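Local coordinates for protein TAF6 (Antonospora locustae, PDB 4ATG) that is a subunit of the transcription factor TFIID whose HEAT-repeat C-terminal domain is probably involved in Taf6-Taf9 complex formation, at residues F57-L63 / S100-V106; L92-V96 / S110-V114. All coordinates share one frame; numbering follows the deposited sequence. Where two conformers were deposited one is given.

Contact 1 (F57-L63 / S100-V106)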
ATOM      1  N   PHE A  57       3.733  13.010   1.003  1.00 27.72           N
ATOM      2  CA  PHE A  57       4.062  12.383   2.284  1.00 28.92           C
ATOM      3  C   PHE A  57       3.540  13.100   3.517  1.00 34.26           C
ATOM      4  O   PHE A  57       3.249  12.442   4.519  1.00 33.57           O
ATOM      5  CB  PHE A  57       5.561  12.096   2.402  1.00 31.47           C
ATOM      6  CG  PHE A  57       6.062  11.030   1.453  1.00 32.48           C
ATOM      7  CD1 PHE A  57       5.306   9.885   1.200  1.00 33.92           C
ATOM      8  CD2 PHE A  57       7.311  11.148   0.845  1.00 36.12           C
ATOM      9  CE1 PHE A  57       5.789   8.884   0.357  1.00 34.10           C
ATOM     10  CE2 PHE A  57       7.782  10.152  -0.017  1.00 38.06           C
ATOM     11  CZ  PHE A  57       7.022   9.026  -0.245  1.00 34.28           C
ATOM     12  N   LYS A  58       3.385  14.436   3.428  1.00 31.80           N
ATOM     13  CA  LYS A  58       2.915  15.277   4.534  1.00 32.23           C
ATOM     14  C   LYS A  58       1.426  15.635   4.422  1.00 34.91           C
ATOM     15  O   LYS A  58       0.935  16.448   5.212  1.00 36.47           O
ATOM     16  CB  LYS A  58       3.786  16.545   4.668  1.00 36.58           C
ATOM     17  CG  LYS A  58       5.290  16.286   4.838  1.00 43.00           C
ATOM     18  CD  LYS A  58       5.635  15.590   6.150  1.00 46.48           C
ATOM     19  CE  LYS A  58       7.108  15.305   6.249  1.00 57.37           C
ATOM     20  NZ  LYS A  58       7.440  14.578   7.502  1.00 61.74           N
ATOM     21  N   GLU A  59       0.712  15.032   3.454  1.00 26.61           N
ATOM     22  CA  GLU A  59      -0.721  15.256   3.264  1.00 25.25           C
ATOM     23  C   GLU A  59      -1.431  13.927   3.499  1.00 27.84           C
ATOM     24  O   GLU A  59      -1.671  13.194   2.549  1.00 24.67           O
ATOM     25  CB  GLU A  59      -1.030  15.825   1.868  1.00 25.71           C
ATOM     26  CG  GLU A  59      -0.492  17.238   1.692  1.00 38.84           C
ATOM     27  CD  GLU A  59      -0.732  17.832   0.323  1.00 59.70           C
ATOM     28  OE1 GLU A  59      -1.832  18.387   0.097  1.00 54.25           O
ATOM     29  OE2 GLU A  59       0.185  17.745  -0.524  1.00 53.93           O
ATOM     30  N   ALA A  60      -1.693  13.605   4.779  1.00 26.23           N
ATOM     31  CA  ALA A  60      -2.312  12.343   5.217  1.00 25.92           C
ATOM     32  C   ALA A  60      -3.617  12.055   4.496  1.00 28.92           C
ATOM     33  O   ALA A  60      -3.822  10.928   4.051  1.00 27.54           O
ATOM     34  CB  ALA A  60      -2.533  12.352   6.729  1.00 27.60           C
ATOM     35  N   GLU A  61      -4.482  13.081   4.337  1.00 25.17           N
ATOM     36  CA  GLU A  61      -5.763  12.895   3.657  1.00 24.18           C
ATOM     37  C   GLU A  61      -5.590  12.563   2.171  1.00 25.72           C
ATOM     38  O   GLU A  61      -6.308  11.706   1.661  1.00 23.62           O
ATOM     39  CB  GLU A  61      -6.730  14.064   3.930  1.00 26.67           C
ATOM     40  CG  GLU A  61      -7.116  14.164   5.410  1.00 37.52           C
ATOM     41  CD  GLU A  61      -7.646  12.877   6.035  1.00 57.79           C
ATOM     42  OE1 GLU A  61      -8.632  12.319   5.499  1.00 46.40           O
ATOM     43  OE2 GLU A  61      -7.050  12.402   7.034  1.00 40.87           O
ATOM     44  N   VAL A  62      -4.589  13.163   1.507  1.00 22.62           N
ATOM     45  CA  VAL A  62      -4.304  12.829   0.083  1.00 21.53           C
ATOM     46  C   VAL A  62      -3.800  11.403  -0.006  1.00 21.30           C
ATOM     47  O   VAL A  62      -4.285  10.646  -0.844  1.00 18.59           O
ATOM     48  CB  VAL A  62      -3.350  13.851  -0.602  1.00 26.74           C
ATOM     49  CG1 VAL A  62      -2.990  13.429  -2.032  1.00 25.19           C
ATOM     50  CG2 VAL A  62      -3.965  15.252  -0.605  1.00 27.91           C
ATOM     51  N   LEU A  63      -2.913  10.994   0.919  1.00 18.86           N
ATOM     52  CA  LEU A  63      -2.382   9.616   0.910  1.00 18.42           C
ATOM     53  C   LEU A  63      -3.501   8.607   1.097  1.00 21.41           C
ATOM     54  O   LEU A  63      -3.538   7.589   0.399  1.00 20.45           O
ATOM     55  CB  LEU A  63      -1.315   9.422   2.002  1.00 19.26           C
ATOM     56  CG  LEU A  63       0.011  10.194   1.826  1.00 23.43           C
ATOM     57  CD1 LEU A  63       0.907   9.967   2.993  1.00 23.18           C
ATOM     58  CD2 LEU A  63       0.743   9.787   0.578  1.00 26.23           C
ATOM     59  N   SER A 100       9.054   9.636   5.507  1.00 34.47           N
ATOM     60  CA  SER A 100       8.491  10.981   5.661  1.00 35.99           C
ATOM     61  C   SER A 100       7.029  11.029   6.121  1.00 38.65           C
ATOM     62  O   SER A 100       6.531  12.107   6.443  1.00 39.04           O
ATOM     63  CB  SER A 100       8.704  11.794   4.383  1.00 40.93           C
ATOM     64  OG  SER A 100      10.050  11.706   3.943  1.00 50.46           O
ATOM     65  N   ILE A 101       6.350   9.871   6.174  1.00 32.77           N
ATOM     66  CA  ILE A 101       4.952   9.798   6.609  1.00 31.97           C
ATOM     67  C   ILE A 101       4.859   9.961   8.128  1.00 38.75           C
ATOM     68  O   ILE A 101       5.553   9.262   8.866  1.00 39.99           O
ATOM     69  CB  ILE A 101       4.280   8.503   6.080  1.00 32.47           C
ATOM     70  CG1 ILE A 101       4.125   8.579   4.543  1.00 31.68           C
ATOM     71  CG2 ILE A 101       2.921   8.224   6.782  1.00 29.95           C
ATOM     72  CD1 ILE A 101       4.044   7.287   3.889  1.00 29.47           C
ATOM     73  N   VAL A 102       4.015  10.888   8.587  1.00 36.31           N
ATOM     74  CA  VAL A 102       3.869  11.165  10.016  1.00 38.65           C
ATOM     75  C   VAL A 102       2.641  10.520  10.656  1.00 40.55           C
ATOM     76  O   VAL A 102       2.598  10.392  11.878  1.00 41.43           O
ATOM     77  CB  VAL A 102       4.035  12.669  10.396  1.00 45.58           C
ATOM     78  CG1 VAL A 102       5.460  13.155  10.137  1.00 47.19           C
ATOM     79  CG2 VAL A 102       3.022  13.556   9.678  1.00 45.43           C
ATOM     80  N   ASP A 103       1.665  10.077   9.835  1.00 33.80           N
ATOM     81  CA  ASP A 103       0.427   9.497  10.328  1.00 32.18           C
ATOM     82  C   ASP A 103       0.458   7.961  10.334  1.00 33.56           C
ATOM     83  O   ASP A 103       0.568   7.356   9.274  1.00 31.13           O
ATOM     84  CB  ASP A 103      -0.748  10.018   9.468  1.00 33.82           C
ATOM     85  CG  ASP A 103      -2.119   9.938  10.115  1.00 46.80           C
ATOM     86  OD1 ASP A 103      -2.297   9.116  11.033  1.00 49.29           O
ATOM     87  OD2 ASP A 103      -3.023  10.675   9.676  1.00 52.01           O
ATOM     88  N   ASP A 104       0.301   7.335  11.522  1.00 30.96           N
ATOM     89  CA  ASP A 104       0.267   5.866  11.661  1.00 29.75           C
ATOM     90  C   ASP A 104      -0.928   5.255  10.937  1.00 30.51           C
ATOM     91  O   ASP A 104      -0.842   4.118  10.488  1.00 29.13           O
ATOM     92  CB  ASP A 104       0.222   5.447  13.140  1.00 31.49           C
ATOM     93  CG  ASP A 104       1.546   5.548  13.869  1.00 43.32           C
ATOM     94  OD1 ASP A 104       2.595   5.692  13.192  1.00 44.54           O
ATOM     95  OD2 ASP A 104       1.544   5.433  15.103  1.00 50.34           O
ATOM     96  N   ASP A 105      -2.051   5.989  10.871  1.00 27.24           N
ATOM     97  CA  ASP A 105      -3.271   5.530  10.197  1.00 26.62           C
ATOM     98  C   ASP A 105      -3.043   5.314   8.695  1.00 26.29           C
ATOM     99  O   ASP A 105      -3.667   4.431   8.103  1.00 22.54           O
ATOM    100  CB  ASP A 105      -4.415   6.532  10.414  1.00 29.80           C
ATOM    101  CG  ASP A 105      -5.007   6.501  11.808  1.00 44.04           C
ATOM    102  OD1 ASP A 105      -4.748   5.517  12.545  1.00 44.40           O
ATOM    103  OD2 ASP A 105      -5.759   7.438  12.152  1.00 51.42           O
ATOM    104  N   VAL A 106      -2.160   6.109   8.087  1.00 22.44           N
ATOM    105  CA  VAL A 106      -1.825   5.955   6.658  1.00 21.47           C
ATOM    106  C   VAL A 106      -1.097   4.626   6.470  1.00 22.82           C
ATOM    107  O   VAL A 106      -1.423   3.859   5.574  1.00 19.55           O
ATOM    108  CB  VAL A 106      -0.980   7.144   6.118  1.00 25.16           C
ATOM    109  CG1 VAL A 106      -0.421   6.845   4.718  1.00 24.02           C
ATOM    110  CG2 VAL A 106      -1.797   8.429   6.114  1.00 25.81           C
TER
HETATM  111  O   HOH W   1       2.123  12.215   6.789  1.00 33.78           O

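Contact 2 (L92-V96 / S110-V114)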
ATOM      1  N   LEU A  92       2.000   1.027  -2.555  1.00 15.97           N
ATOM      2  CA  LEU A  92       1.380   0.794  -1.258  1.00 14.62           C
ATOM      3  C   LEU A  92       2.443   0.562  -0.193  1.00 19.29           C
ATOM      4  O   LEU A  92       2.310   1.085   0.905  1.00 19.52           O
ATOM      5  CB  LEU A  92       0.481  -0.417  -1.319  1.00 14.11           C
ATOM      6  CG  LEU A  92      -0.865  -0.250  -2.027  1.00 16.44           C
ATOM      7  CD1 LEU A  92      -1.498  -1.661  -2.224  1.00 13.83           C
ATOM      8  CD2 LEU A  92      -1.784   0.683  -1.230  1.00 17.43           C
ATOM      9  N   LEU A  93       3.491  -0.203  -0.503  1.00 16.83           N
ATOM     10  CA  LEU A  93       4.563  -0.440   0.475  1.00 17.64           C
ATOM     11  C   LEU A  93       5.303   0.830   0.863  1.00 21.62           C
ATOM     12  O   LEU A  93       5.709   0.953   2.021  1.00 21.95           O
ATOM     13  CB  LEU A  93       5.533  -1.529   0.001  1.00 18.27           C
ATOM     14  CG  LEU A  93       4.952  -2.946  -0.031  1.00 21.66           C
ATOM     15  CD1 LEU A  93       5.875  -3.864  -0.763  1.00 23.45           C
ATOM     16  CD2 LEU A  93       4.711  -3.493   1.391  1.00 24.56           C
ATOM     17  N   THR A  94       5.423   1.811  -0.071  1.00 19.01           N
ATOM     18  CA  THR A  94       6.031   3.126   0.238  1.00 18.84           C
ATOM     19  C   THR A  94       5.183   3.819   1.336  1.00 22.82           C
ATOM     20  O   THR A  94       5.737   4.458   2.222  1.00 22.97           O
ATOM     21  CB  THR A  94       6.108   3.968  -1.025  1.00 23.19           C
ATOM     22  OG1 THR A  94       7.013   3.330  -1.932  1.00 25.37           O
ATOM     23  CG2 THR A  94       6.565   5.399  -0.761  1.00 26.99           C
ATOM     24  N   CYS A  95       3.850   3.674   1.279  1.00 19.81           N
ATOM     25  CA  CYS A  95       2.968   4.261   2.308  1.00 20.81           C
ATOM     26  C   CYS A  95       3.086   3.550   3.637  1.00 23.36           C
ATOM     27  O   CYS A  95       2.830   4.163   4.673  1.00 23.28           O
ATOM     28  CB  CYS A  95       1.522   4.300   1.836  1.00 20.63           C
ATOM     29  SG  CYS A  95       1.256   5.378   0.417  1.00 25.12           S
ATOM     30  N   VAL A  96       3.462   2.262   3.619  1.00 19.78           N
ATOM     31  CA  VAL A  96       3.618   1.475   4.867  1.00 19.71           C
ATOM     32  C   VAL A  96       4.940   1.860   5.555  1.00 26.02           C
ATOM     33  O   VAL A  96       4.966   2.144   6.754  1.00 23.91           O
ATOM     34  CB  VAL A  96       3.591  -0.066   4.594  1.00 22.49           C
ATOM     35  CG1 VAL A  96       3.866  -0.870   5.867  1.00 22.93           C
ATOM     36  CG2 VAL A  96       2.265  -0.510   3.965  1.00 20.64           C
ATOM     37  N   SER A 110      -2.675   1.483   4.307  1.00 15.17           N
ATOM     38  CA  SER A 110      -1.964   0.916   3.153  0.50 13.74           C
ATOM     39  C   SER A 110      -1.634  -0.549   3.414  1.00 17.63           C
ATOM     40  O   SER A 110      -1.777  -1.363   2.513  1.00 15.09           O
ATOM     41  CB  SER A 110      -0.684   1.680   2.857  0.50 14.84           C
ATOM     42  OG  SER A 110      -0.070   1.105   1.712  0.50 13.66           O
ATOM     43  N   ALA A 111      -1.210  -0.894   4.670  1.00 15.47           N
ATOM     44  CA  ALA A 111      -0.868  -2.277   5.049  1.00 15.68           C
ATOM     45  C   ALA A 111      -2.078  -3.205   4.862  1.00 17.37           C
ATOM     46  O   ALA A 111      -1.910  -4.350   4.432  1.00 16.16           O
ATOM     47  CB  ALA A 111      -0.391  -2.330   6.505  1.00 17.79           C
ATOM     48  N   ASP A 112      -3.303  -2.698   5.145  1.00 15.59           N
ATOM     49  CA  ASP A 112      -4.548  -3.438   4.963  1.00 14.78           C
ATOM     50  C   ASP A 112      -4.762  -3.806   3.493  1.00 16.47           C
ATOM     51  O   ASP A 112      -5.253  -4.903   3.191  1.00 14.87           O
ATOM     52  CB  ASP A 112      -5.723  -2.621   5.466  1.00 15.92           C
ATOM     53  CG  ASP A 112      -5.714  -2.406   6.973  1.00 23.75           C
ATOM     54  OD1 ASP A 112      -5.065  -3.212   7.689  1.00 24.11           O
ATOM     55  OD2 ASP A 112      -6.366  -1.443   7.436  1.00 24.16           O
ATOM     56  N   ILE A 113      -4.385  -2.896   2.579  1.00 13.88           N
ATOM     57  CA  ILE A 113      -4.533  -3.166   1.136  1.00 13.35           C
ATOM     58  C   ILE A 113      -3.473  -4.132   0.688  1.00 16.92           C
ATOM     59  O   ILE A 113      -3.768  -5.033  -0.109  1.00 15.12           O
ATOM     60  CB  ILE A 113      -4.613  -1.863   0.275  1.00 15.74           C
ATOM     61  CG1 ILE A 113      -5.690  -0.886   0.877  1.00 15.02           C
ATOM     62  CG2 ILE A 113      -4.965  -2.216  -1.214  1.00 16.48           C
ATOM     63  CD1 ILE A 113      -7.107  -1.466   1.069  1.00 17.08           C
ATOM     64  N   VAL A 114      -2.249  -3.991   1.205  1.00 13.56           N
ATOM     65  CA  VAL A 114      -1.189  -4.976   0.902  1.00 13.79           C
ATOM     66  C   VAL A 114      -1.667  -6.370   1.327  1.00 17.22           C
ATOM     67  O   VAL A 114      -1.421  -7.346   0.610  1.00 18.12           O
ATOM     68  CB  VAL A 114       0.155  -4.634   1.586  1.00 17.65           C
ATOM     69  CG1 VAL A 114       1.170  -5.788   1.472  1.00 17.90           C
ATOM     70  CG2 VAL A 114       0.743  -3.350   1.016  1.00 16.93           C
TER

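Contact 1 (F57-L63 / S100-V106)
K58 NZ donates a hydrogen bond to the backbone O of S100, 2.8 Å away. The ammonium approaches at a C=O...N angle of 137° and lies slightly off the carbonyl plane. Its chain bends at chi2 (-66°) and then runs extended, which carries NZ over to the other loop. There NZ also lies beside CG1 of V102. A water joins the same loops: it accepts from V102 N at 2.9 Å and reaches F57 O, though the latter distance is doubtfully short.

Away from these polar bonds the contact is apolar. F57 sets its CB 3.7 Å from S100 CB, and its ring carbon CD1 lies 3.8 Å from CG1 of I101. L63 is buried. Its CD1 touches both I101 CG1 and V106 CG1. The methyl of A60 touches both V106 CG2 and the carboxylate of D103, with OD2 3.4 Å from A60 CB.

D103 is the N-cap of helix 104-121. Its OD1 accepts from D105 N at 3.1 Å, and the N-H comes from above the carboxylate plane. On the other segment E61 OE2 lies 5.1 Å from D103 OD2. K64 pairs with E61 and also touches D103, so it may ease that like-charge approach. The chemistry implies two helix starts joined by apolar side chains, with an exposed lysine bond and a water bridge between their loops.

Contact 2 (L92-V96 / S110-V114)
L92 and V114 meet inside a HEAT-repeat domain, where helices 85-97 and 104-121 follow each other in the chain and pack roughly antiparallel. The axes of segments 92-96 and 110-114 approach to 8.6 Å, with 139° between their N-to-C directions. L92 points toward segment 110-114. Its CB lies 3.8 Å from CG2 of V114. CG stands beside the side chain of S110. Beyond it the chain forks: CD1 reaches CG2 of I113 at 3.7 Å, while CD2 comes within 4.1 Å of I113 CB. CB and CD2 also lie close to S110 OG. The L92 and I113 side chains cross at about a right angle.

S110 is the knob in a hole formed by L92, L93, C95 and V96. Its CB packs 3.6 Å from CB of C95. OG lies anti to the backbone N and is directed at the carbonyl oxygen of L92, which also accepts from V96 N within its own helix. The OG bond is modelled very short, and S110 has two conformers, so the exact position of OG is doubtful.

Other helices close the site. I67 of helix 60-75 lies against S110 and I113, and C156 of helix 147-160 against A111 and V114. L93 touches helix 128-140 and lies near a bound buffer-type molecule. Its CD2 meets V114 CG2 at 4.0 Å, and V96 CG2 sits 4.1 Å from the methyl of A111.

Overall arrangement
The two contacts have centres 12 Å apart and share helix 104-121. Contact 1 uses the start of that helix and the loop before it; contact 2 uses its middle. The segments alternate along the chain: 57-63, 92-96, 100-106, 110-114. Contact 2 joins neighbouring helices 85-97 and 104-121 close to the chain centre. Contact 1 brings in helix 60-75; its centre lies about 12 Å from the chain centre, and it is partly buried. They also touch directly: I101 CD1 packs on the oxygen of C95, and F57 CZ on CG2 of T94. The two contacts together link three successive helices, consistent with the stacked solenoid of HEAT repeats.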